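Local coordinates for protein protease Do-like 1, chloroplastic (PDB 3QO6) that acts as a serine protease of the HtrA/Deg family, required at high temperature and possibly degrading damaged proteins in the chloroplast, at residues G228-G236 against V328-E336. Sequence-based numbering, arbitrary orientation.
Sequences GKVTRPILG and VTLEPKPDE
Ile234 sets CG1 between its backbone N and carbonyl carbon (chi1 69°) and extends from there to CD1, which meets CD of Pro334 at 3.8 Å. Its other branch, CG2, rests 3.4 Å from CB of Lys333. This branched residue lies on the short antiparallel pairing by which strand 233-234, which follows helix 214-227, joins the last strand, 326-332, of the PDZ fold. Ile234 N donates to Glu331 O at 3.0 Å, the donor tilted 28° from the carbonyl plane; the return bond from Glu331 N to Ile234 O is weak. Pro233 and Pro332 face each other as a non-hydrogen-bonded pair, a place that suits proline because no amide N-H is needed there. Beyond the proline pair, Lys333 N donates a hydrogen bond to Arg232 O at 3.3 Å. Leu330, with CG beside its backbone N (chi1 -64°), lays CD2 against CB of Pro233, and Val328 CG1 packs against Leu235 CD2; as branched aliphatics, Leu330, Val328 and Leu235 suit their buried positions. The polar ends find partners outside the pairing: Arg232 turns away to a salt bridge with Asp97 of the protease domain, and Glu331 pairs with Lys266. Leu235 and Gly236 make backbone hydrogen bonds with a bound peptide, as in the carboxylate-binding loop of PDZ domains. At the exposed end, Lys229 bends at chi4; NZ donates a hydrogen bond to Thr231 OG1 at 2.7 Å and forms a long salt bridge, 3.6 Å, with OD2 of Asp335.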
loop_
_atom_site.group_PDB
_atom_site.type_symbol
_atom_site.label_atom_id
_atom_site.label_comp_id
_atom_site.label_asym_id
_atom_site.label_seq_id
_atom_site.Cartn_x
_atom_site.Cartn_y
_atom_site.Cartn_z
ATOM N N GLY B 228 13.173 -28.473 34.382
ATOM C CA GLY B 228 13.311 -27.234 33.630
ATOM C C GLY B 228 13.460 -27.428 32.144
ATOM O O GLY B 228 13.987 -26.570 31.459
ATOM N N LYS B 229 12.970 -28.552 31.640
ATOM C CA LYS B 229 13.067 -28.856 30.218
ATOM C C LYS B 229 12.107 -29.999 30.001
ATOM O O LYS B 229 11.704 -30.654 30.957
ATOM C CB LYS B 229 14.511 -29.279 29.873
ATOM C CG LYS B 229 14.677 -30.377 28.796
ATOM C CD LYS B 229 16.139 -30.447 28.286
ATOM C CE LYS B 229 16.325 -31.355 27.027
ATOM N NZ LYS B 229 16.566 -32.853 27.237
ATOM N N VAL B 230 11.714 -30.223 28.756
ATOM C CA VAL B 230 10.825 -31.325 28.431
ATOM C C VAL B 230 11.602 -32.101 27.408
ATOM O O VAL B 230 12.172 -31.515 26.496
ATOM C CB VAL B 230 9.496 -30.846 27.821
ATOM C CG1 VAL B 230 8.873 -31.944 27.018
ATOM C CG2 VAL B 230 8.534 -30.479 28.922
ATOM N N THR B 231 11.657 -33.413 27.547
ATOM C CA THR B 231 12.435 -34.165 26.580
ATOM C C THR B 231 11.539 -34.863 25.588
ATOM O O THR B 231 10.714 -35.728 25.944
ATOM C CB THR B 231 13.393 -35.157 27.286
ATOM O OG1 THR B 231 14.430 -34.409 27.930
ATOM C CG2 THR B 231 14.017 -36.125 26.291
ATOM N N ARG B 232 11.714 -34.470 24.330
ATOM C CA ARG B 232 10.912 -34.995 23.243
ATOM C C ARG B 232 11.720 -35.785 22.228
ATOM O O ARG B 232 12.818 -35.400 21.823
ATOM C CB ARG B 232 10.185 -33.828 22.559
ATOM C CG ARG B 232 9.285 -32.986 23.496
ATOM C CD ARG B 232 8.748 -31.766 22.767
ATOM N NE ARG B 232 7.567 -31.200 23.407
ATOM C CZ ARG B 232 6.513 -31.918 23.792
ATOM N NH1 ARG B 232 6.497 -33.237 23.609
ATOM N NH2 ARG B 232 5.464 -31.320 24.342
ATOM N N PRO B 233 11.154 -36.895 21.767
ATOM C CA PRO B 233 11.777 -37.801 20.789
ATOM C C PRO B 233 11.900 -37.252 19.367
ATOM O O PRO B 233 11.112 -36.417 18.957
ATOM C CB PRO B 233 10.851 -39.007 20.825
ATOM C CG PRO B 233 9.473 -38.316 20.994
ATOM C CD PRO B 233 9.754 -37.271 22.048
ATOM N N ILE B 234 12.886 -37.732 18.620
ATOM C CA ILE B 234 13.035 -37.326 17.237
ATOM C C ILE B 234 13.444 -38.499 16.394
ATOM O O ILE B 234 14.069 -39.425 16.898
ATOM C CB ILE B 234 14.082 -36.257 17.035
ATOM C CG1 ILE B 234 15.468 -36.837 17.294
ATOM C CG2 ILE B 234 13.761 -35.084 17.897
ATOM C CD1 ILE B 234 16.578 -35.893 16.843
ATOM N N LEU B 235 13.097 -38.436 15.108
ATOM C CA LEU B 235 13.431 -39.479 14.132
ATOM C C LEU B 235 14.745 -39.089 13.531
ATOM O O LEU B 235 15.483 -39.917 12.995
ATOM C CB LEU B 235 12.416 -39.503 13.004
ATOM C CG LEU B 235 11.473 -40.688 12.830
ATOM C CD1 LEU B 235 10.615 -40.409 11.612
ATOM C CD2 LEU B 235 12.238 -41.973 12.630
ATOM N N GLY B 236 15.022 -37.795 13.606
ATOM C CA GLY B 236 16.256 -37.307 13.050
ATOM C C GLY B 236 16.186 -37.094 11.547
ATOM O O GLY B 236 17.138 -37.425 10.831
ATOM N N VAL B 328 13.472 -47.787 13.776
ATOM C CA VAL B 328 14.265 -46.677 14.255
ATOM C C VAL B 328 13.946 -46.459 15.718
ATOM O O VAL B 328 12.782 -46.481 16.112
ATOM C CB VAL B 328 13.934 -45.396 13.484
ATOM C CG1 VAL B 328 14.895 -44.286 13.873
ATOM C CG2 VAL B 328 14.018 -45.663 11.999
ATOM N N THR B 329 14.974 -46.287 16.535
ATOM C CA THR B 329 14.740 -46.015 17.953
ATOM C C THR B 329 14.939 -44.514 18.165
ATOM O O THR B 329 16.029 -43.965 17.958
ATOM C CB THR B 329 15.689 -46.812 18.887
ATOM O OG1 THR B 329 16.697 -47.471 18.115
ATOM C CG2 THR B 329 14.907 -47.852 19.662
ATOM N N LEU B 330 13.864 -43.860 18.576
ATOM C CA LEU B 330 13.884 -42.429 18.773
ATOM C C LEU B 330 14.774 -41.940 19.899
ATOM O O LEU B 330 14.697 -42.433 21.020
ATOM C CB LEU B 330 12.448 -41.924 18.974
ATOM C CG LEU B 330 11.500 -42.099 17.785
ATOM C CD1 LEU B 330 10.843 -43.425 17.871
ATOM C CD2 LEU B 330 10.451 -41.029 17.813
ATOM N N GLU B 331 15.615 -40.958 19.594
ATOM C CA GLU B 331 16.514 -40.371 20.581
ATOM C C GLU B 331 16.098 -38.945 20.876
ATOM O O GLU B 331 15.452 -38.292 20.055
ATOM C CB GLU B 331 17.938 -40.334 20.051
ATOM C CG GLU B 331 18.454 -41.666 19.608
ATOM C CD GLU B 331 19.654 -41.514 18.707
ATOM O OE1 GLU B 331 20.151 -42.539 18.202
ATOM O OE2 GLU B 331 20.100 -40.364 18.500
ATOM N N PRO B 332 16.485 -38.430 22.052
ATOM C CA PRO B 332 16.132 -37.054 22.410
ATOM C C PRO B 332 16.692 -36.072 21.399
ATOM O O PRO B 332 17.732 -36.316 20.801
ATOM C CB PRO B 332 16.758 -36.879 23.798
ATOM C CG PRO B 332 17.912 -37.824 23.778
ATOM C CD PRO B 332 17.325 -39.041 23.094
ATOM N N LYS B 333 15.987 -34.964 21.212
ATOM C CA LYS B 333 16.398 -33.919 20.281
ATOM C C LYS B 333 17.611 -33.227 20.909
ATOM O O LYS B 333 17.555 -32.857 22.087
ATOM C CB LYS B 333 15.227 -32.940 20.120
ATOM C CG LYS B 333 15.475 -31.654 19.333
ATOM C CD LYS B 333 14.423 -30.613 19.765
ATOM C CE LYS B 333 14.584 -29.232 19.116
ATOM N NZ LYS B 333 14.272 -29.247 17.657
ATOM N N PRO B 334 18.721 -33.058 20.143
ATOM C CA PRO B 334 19.939 -32.410 20.634
ATOM C C PRO B 334 19.607 -31.093 21.258
ATOM O O PRO B 334 18.765 -30.373 20.755
ATOM C CB PRO B 334 20.781 -32.240 19.382
ATOM C CG PRO B 334 20.407 -33.414 18.562
ATOM C CD PRO B 334 18.895 -33.475 18.742
ATOM N N ASP B 335 20.272 -30.798 22.367
ATOM C CA ASP B 335 20.074 -29.578 23.122
ATOM C C ASP B 335 20.854 -28.434 22.517
ATOM O O ASP B 335 21.505 -28.592 21.491
ATOM C CB ASP B 335 20.540 -29.790 24.558
ATOM C CG ASP B 335 19.482 -29.417 25.572
ATOM O OD1 ASP B 335 19.164 -28.210 25.702
ATOM O OD2 ASP B 335 18.965 -30.339 26.241
ATOM N N GLU B 336 20.781 -27.285 23.182
ATOM C CA GLU B 336 21.473 -26.064 22.762
ATOM C C GLU B 336 21.567 -25.038 23.898
ATOM O O GLU B 336 22.681 -24.499 24.094
ATOM C CB GLU B 336 20.770 -25.434 21.549
ATOM C CG GLU B 336 21.060 -26.147 20.230
ATOM C CD GLU B 336 22.550 -26.287 19.966
ATOM O OE1 GLU B 336 23.234 -25.243 19.905
ATOM O OE2 GLU B 336 23.036 -27.433 19.826
#